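PaiA Acetyltransferase (Thermoplasma acidophilum, PDB 3K9U) transfers an acetyl group from acetyl-CoA to polyamines such as spermidine, protecting the cell against polyamine toxicity. Local coordinates at residues L8-L13 and E53-Q58; E14-V19 and S72-F77. All coordinates share one frame; numbering follows the deposited sequence.

How the contacts relate
Contacts 1 and 2 lie next to each other in the N-terminal half of this GNAT acetyltransferase, their centres 12 Å apart. Their segments alternate along the chain: 8-13 runs straight into 14-19 at the start of helix 13-27, then comes 53-58 on helix 47-59; last is 72-77, on strand 73-83. Contact 1 ties the entry to helix 13-27 against helix 47-59, and contact 2 lays helix 13-27 on the sheet. They meet, L8 CD2 lying 3.8 Å from L74 CD1, and I54 also touches L16. One apolar layer joins both helices to the sheet, and contact 2 brings it closer to acetyl-CoA, the nearest atoms of G76 and cofactor about 7 Å apart.

Contact 1: L8-L13 and E53-Q58; sequences LSIEDL and EIVRSQ
I54 pushes its CG2 methyl against the backbone of S9, where the chain leaves strand 3-7, the first strand of the GNAT fold, for helix 13-27. I54 CG2 comes to 3.6 Å from S9 C. A chi1 of -68° sets CG1 beside the backbone N and anti to the carbonyl carbon, which leaves CG2 anti to the N; CG1 carries CD1 on to L13, whose CD1 is 4.3 Å from I54 CD1. I10 adds a looser apolar border, its CG2 methyl near the CG2 methyls of both I54 and V55.

L8 contributes through its carbonyl here, while its side chain packs on F65 and F77 of the sheet. Q58 reaches back from helix 47-59, its chain bent at chi2, and Q58 NE2 donates to L8 O at 2.8 Å. The oxygen lies close to the amide plane of Q58, the donor is in the L8 carbonyl plane, and the N-H...O angle is 154°. A water bound to S57 OG makes a second, weak approach to L8 O. On the loop's own side, D12 fixes the turn: S9 N donates to D12 OD2 at 2.9 Å, on the anti side of the carboxylate and 21° out of its plane.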
loop_
_atom_site.group_PDB
_atom_site.type_symbol
_atom_site.label_atom_id
_atom_site.label_comp_id
_atom_site.label_asym_id
_atom_site.label_seq_id
_atom_site.Cartn_x
_atom_site.Cartn_y
_atom_site.Cartn_z
ATOM N N LEU A 8 -20.652 7.825 -10.191
ATOM C CA LEU A 8 -20.951 6.407 -10.092
ATOM C C LEU A 8 -22.331 6.148 -10.655
ATOM O O LEU A 8 -23.173 7.047 -10.675
ATOM C CB LEU A 8 -20.876 5.952 -8.648
ATOM C CG LEU A 8 -19.435 5.989 -8.143
ATOM C CD1 LEU A 8 -19.404 6.076 -6.624
ATOM C CD2 LEU A 8 -18.691 4.786 -8.669
ATOM N N SER A 9 -22.551 4.932 -11.131
ATOM C CA SER A 9 -23.827 4.558 -11.687
ATOM C C SER A 9 -24.110 3.156 -11.195
ATOM O O SER A 9 -23.241 2.539 -10.542
ATOM C CB SER A 9 -23.807 4.624 -13.227
ATOM O OG SER A 9 -23.166 3.482 -13.767
ATOM N N ILE A 10 -25.312 2.654 -11.485
ATOM C CA ILE A 10 -25.744 1.417 -10.830
ATOM C C ILE A 10 -24.904 0.200 -11.282
ATOM O O ILE A 10 -24.770 -0.776 -10.546
ATOM C CB ILE A 10 -27.280 1.139 -10.968
ATOM C CG1 ILE A 10 -27.609 0.367 -12.238
ATOM C CG2 ILE A 10 -28.117 2.436 -10.882
ATOM C CD1 ILE A 10 -29.102 0.149 -12.374
ATOM N N GLU A 11 -24.326 0.260 -12.472
ATOM C CA GLU A 11 -23.418 -0.810 -12.924
ATOM C C GLU A 11 -22.134 -0.887 -12.083
ATOM O O GLU A 11 -21.450 -1.901 -12.100
ATOM C CB GLU A 11 -23.068 -0.681 -14.412
ATOM C CG GLU A 11 -22.938 0.736 -14.901
ATOM C CD GLU A 11 -22.148 0.872 -16.185
ATOM O OE1 GLU A 11 -22.314 0.035 -17.111
ATOM O OE2 GLU A 11 -21.365 1.848 -16.264
ATOM N N ASP A 12 -21.832 0.162 -11.324
ATOM C CA ASP A 12 -20.677 0.145 -10.437
ATOM C C ASP A 12 -20.963 -0.556 -9.106
ATOM O O ASP A 12 -20.079 -0.657 -8.270
ATOM C CB ASP A 12 -20.172 1.573 -10.189
ATOM C CG ASP A 12 -19.749 2.269 -11.472
ATOM O OD1 ASP A 12 -18.989 1.660 -12.263
ATOM O OD2 ASP A 12 -20.178 3.423 -11.704
ATOM N N LEU A 13 -22.170 -1.061 -8.912
ATOM C CA LEU A 13 -22.600 -1.485 -7.579
ATOM C C LEU A 13 -21.751 -2.585 -6.938
ATOM O O LEU A 13 -21.294 -2.454 -5.784
ATOM C CB LEU A 13 -24.065 -1.943 -7.613
ATOM C CG LEU A 13 -24.598 -2.480 -6.285
ATOM C CD1 LEU A 13 -24.814 -1.343 -5.308
ATOM C CD2 LEU A 13 -25.870 -3.238 -6.542
ATOM N N GLU A 53 -28.479 5.035 -2.656
ATOM C CA GLU A 53 -27.546 6.173 -2.542
ATOM C C GLU A 53 -27.006 6.602 -3.894
ATOM O O GLU A 53 -26.907 7.791 -4.174
ATOM C CB GLU A 53 -26.377 5.864 -1.613
ATOM C CG GLU A 53 -26.760 5.816 -0.120
ATOM C CD GLU A 53 -25.685 5.101 0.728
ATOM O OE1 GLU A 53 -24.799 4.449 0.148
ATOM O OE2 GLU A 53 -25.724 5.175 1.961
ATOM N N ILE A 54 -26.663 5.614 -4.726
ATOM C CA ILE A 54 -26.204 5.883 -6.081
ATOM C C ILE A 54 -27.294 6.616 -6.861
ATOM O O ILE A 54 -26.978 7.601 -7.535
ATOM C CB ILE A 54 -25.773 4.570 -6.800
ATOM C CG1 ILE A 54 -24.506 3.979 -6.150
ATOM C CG2 ILE A 54 -25.542 4.782 -8.293
ATOM C CD1 ILE A 54 -24.087 2.596 -6.744
ATOM N N VAL A 55 -28.562 6.170 -6.773
ATOM C CA VAL A 55 -29.641 6.828 -7.528
ATOM C C VAL A 55 -29.884 8.252 -7.046
ATOM O O VAL A 55 -30.061 9.151 -7.863
ATOM C CB VAL A 55 -30.982 6.034 -7.546
ATOM C CG1 VAL A 55 -32.121 6.830 -8.311
ATOM C CG2 VAL A 55 -30.768 4.667 -8.184
ATOM N N ARG A 56 -29.867 8.450 -5.729
ATOM C CA ARG A 56 -29.981 9.790 -5.134
ATOM C C ARG A 56 -28.898 10.711 -5.668
ATOM O O ARG A 56 -29.181 11.852 -6.053
ATOM C CB ARG A 56 -29.866 9.737 -3.594
ATOM C CG ARG A 56 -31.174 9.320 -2.909
ATOM C CD ARG A 56 -31.002 9.087 -1.409
ATOM N NE ARG A 56 -30.661 10.323 -0.699
ATOM C CZ ARG A 56 -29.510 10.571 -0.056
ATOM N NH1 ARG A 56 -28.514 9.671 0.026
ATOM N NH2 ARG A 56 -29.352 11.763 0.537
ATOM N N SER A 57 -27.664 10.198 -5.694
ATOM C CA SER A 57 -26.518 10.973 -6.144
ATOM C C SER A 57 -26.638 11.418 -7.605
ATOM O O SER A 57 -25.936 12.315 -8.038
ATOM C CB SER A 57 -25.231 10.164 -5.967
ATOM O OG SER A 57 -24.977 9.340 -7.097
ATOM N N GLN A 58 -27.536 10.793 -8.357
ATOM C CA GLN A 58 -27.643 11.024 -9.780
ATOM C C GLN A 58 -28.460 12.272 -10.063
ATOM O O GLN A 58 -28.172 13.001 -11.005
ATOM C CB GLN A 58 -28.329 9.834 -10.450
ATOM C CG GLN A 58 -27.650 9.356 -11.708
ATOM C CD GLN A 58 -26.710 8.216 -11.446
ATOM O OE1 GLN A 58 -27.144 7.090 -11.182
ATOM N NE2 GLN A 58 -25.416 8.482 -11.539
HETATM O O HOH W 1 -23.090 9.896 -8.851
#

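Contact 2: E14-V19 and S72-F77; sequences ETLIEV and STLIGF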
loop_
_atom_site.group_PDB
_atom_site.type_symbol
_atom_site.label_atom_id
_atom_site.label_comp_id
_atom_site.label_asym_id
_atom_site.label_seq_id
_atom_site.Cartn_x
_atom_site.Cartn_y
_atom_site.Cartn_z
ATOM N N GLU A 14 -21.562 -3.677 -7.662
ATOM C CA GLU A 14 -20.918 -4.849 -7.083
ATOM C C GLU A 14 -19.431 -4.571 -6.810
ATOM O O GLU A 14 -18.886 -5.017 -5.795
ATOM C CB GLU A 14 -21.104 -6.081 -7.988
ATOM C CG GLU A 14 -22.616 -6.527 -8.189
ATOM C CD GLU A 14 -23.429 -5.652 -9.186
ATOM O OE1 GLU A 14 -22.908 -4.629 -9.702
ATOM O OE2 GLU A 14 -24.606 -5.989 -9.454
ATOM N N THR A 15 -18.781 -3.830 -7.704
ATOM C CA THR A 15 -17.355 -3.562 -7.547
ATOM C C THR A 15 -17.164 -2.543 -6.405
ATOM O O THR A 15 -16.225 -2.650 -5.603
ATOM C CB THR A 15 -16.677 -3.165 -8.895
ATOM O OG1 THR A 15 -17.276 -1.981 -9.412
ATOM C CG2 THR A 15 -16.848 -4.264 -9.950
ATOM N N LEU A 16 -18.106 -1.613 -6.273
ATOM C CA LEU A 16 -18.091 -0.657 -5.150
ATOM C C LEU A 16 -18.120 -1.349 -3.764
ATOM O O LEU A 16 -17.335 -0.996 -2.862
ATOM C CB LEU A 16 -19.220 0.349 -5.303
ATOM C CG LEU A 16 -19.248 1.553 -4.341
ATOM C CD1 LEU A 16 -18.138 2.518 -4.621
ATOM C CD2 LEU A 16 -20.573 2.269 -4.489
ATOM N N ILE A 17 -18.945 -2.385 -3.622
ATOM C CA ILE A 17 -18.977 -3.161 -2.378
ATOM C C ILE A 17 -17.625 -3.814 -2.101
ATOM O O ILE A 17 -17.168 -3.821 -0.963
ATOM C CB ILE A 17 -20.066 -4.205 -2.395
ATOM C CG1 ILE A 17 -21.449 -3.541 -2.502
ATOM C CG2 ILE A 17 -20.028 -5.129 -1.132
ATOM C CD1 ILE A 17 -22.552 -4.591 -2.801
ATOM N N GLU A 18 -16.959 -4.317 -3.136
ATOM C CA GLU A 18 -15.676 -4.988 -2.930
ATOM C C GLU A 18 -14.539 -4.043 -2.577
ATOM O O GLU A 18 -13.735 -4.355 -1.734
ATOM C CB GLU A 18 -15.295 -5.847 -4.127
ATOM C CG GLU A 18 -16.163 -7.118 -4.323
ATOM C CD GLU A 18 -16.774 -7.681 -3.025
ATOM O OE1 GLU A 18 -16.009 -8.004 -2.081
ATOM O OE2 GLU A 18 -18.029 -7.804 -2.955
ATOM N N VAL A 19 -14.479 -2.892 -3.228
ATOM C CA VAL A 19 -13.539 -1.857 -2.875
ATOM C C VAL A 19 -13.701 -1.454 -1.384
ATOM O O VAL A 19 -12.737 -1.511 -0.587
ATOM C CB VAL A 19 -13.767 -0.622 -3.788
ATOM C CG1 VAL A 19 -12.984 0.572 -3.304
ATOM C CG2 VAL A 19 -13.423 -0.958 -5.261
ATOM N N SER A 72 -10.269 1.508 -16.411
ATOM C CA SER A 72 -11.669 1.052 -16.485
ATOM C C SER A 72 -12.189 0.185 -15.311
ATOM O O SER A 72 -13.350 -0.210 -15.301
ATOM C CB SER A 72 -11.924 0.316 -17.808
ATOM O OG SER A 72 -11.841 -1.099 -17.653
ATOM N N THR A 73 -11.335 -0.110 -14.331
ATOM C CA THR A 73 -11.732 -0.894 -13.161
ATOM C C THR A 73 -11.922 0.103 -12.011
ATOM O O THR A 73 -11.031 0.900 -11.749
ATOM C CB THR A 73 -10.645 -1.938 -12.810
ATOM O OG1 THR A 73 -10.377 -2.755 -13.969
ATOM C CG2 THR A 73 -11.080 -2.812 -11.624
ATOM N N LEU A 74 -13.081 0.065 -11.352
ATOM C CA LEU A 74 -13.346 0.905 -10.174
ATOM C C LEU A 74 -12.401 0.518 -9.028
ATOM O O LEU A 74 -12.437 -0.618 -8.571
ATOM C CB LEU A 74 -14.815 0.786 -9.706
ATOM C CG LEU A 74 -15.184 1.731 -8.543
ATOM C CD1 LEU A 74 -15.272 3.194 -9.017
ATOM C CD2 LEU A 74 -16.491 1.346 -7.895
ATOM N N ILE A 75 -11.561 1.442 -8.554
ATOM C CA ILE A 75 -10.692 1.109 -7.427
ATOM C C ILE A 75 -10.805 2.046 -6.213
ATOM O O ILE A 75 -10.010 1.946 -5.283
ATOM C CB ILE A 75 -9.229 0.971 -7.848
ATOM C CG1 ILE A 75 -8.702 2.217 -8.599
ATOM C CG2 ILE A 75 -9.040 -0.315 -8.734
ATOM C CD1 ILE A 75 -8.523 3.545 -7.749
ATOM N N GLY A 76 -11.752 2.983 -6.231
ATOM C CA GLY A 76 -11.909 3.924 -5.116
ATOM C C GLY A 76 -13.111 4.814 -5.347
ATOM O O GLY A 76 -13.664 4.843 -6.463
ATOM N N PHE A 77 -13.535 5.530 -4.316
ATOM C CA PHE A 77 -14.647 6.460 -4.471
ATOM C C PHE A 77 -14.645 7.532 -3.411
ATOM O O PHE A 77 -13.973 7.401 -2.429
ATOM C CB PHE A 77 -15.974 5.696 -4.393
ATOM C CG PHE A 77 -16.176 4.967 -3.080
ATOM C CD1 PHE A 77 -15.685 3.669 -2.898
ATOM C CD2 PHE A 77 -16.814 5.574 -2.027
ATOM C CE1 PHE A 77 -15.853 2.994 -1.683
ATOM C CE2 PHE A 77 -16.985 4.903 -0.814
ATOM C CZ PHE A 77 -16.504 3.603 -0.648
#
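L74 sends its side chain from strand 73-83 into the hollow between T15 and L16 on helix 13-27. L74 CD2 is the bump, 3.7 Å from both T15 OG1 and L16 N, so it rests on the helix backbone as well as on side chains. T15 and L74 cross obliquely, and the threonine hydroxyl, whose oxygen also has a weak hydrogen bond to D12 O, closes the hollow on its solvent side. On the inner side L16 CD1 lies 3.8 Å from L74 CD2.

V19, one turn on from T15, fills the next dip along the strand. The V19 methyls sit side by side over successive backbone groups: V19 CG2 is 3.5 Å from L74 O, while CG1 faces I75 O and G76 CA. The dip falls at a classic beta bulge, in which I75 and G76 both face A68 of strand 63-70. This is the helix-on-sheet packing of the GNAT fold; the axes of segments 14-19 and 73-77 approach to 8.1 Å and cross at -52°.

F77 rises from the sheet between L16 and V19. Its chi1 of 60° puts CG between the backbone N and the carbonyl carbon, close beside L16 CD1. That methyl approaches the ring obliquely, the two side chains about perpendicular; the 3.2 Å from L16 CD1 to F77 CD1 is unusually short for two carbons and may partly reflect model error. V19 CG1 meets the ring edge instead, 4.1 Å from F77 CE1.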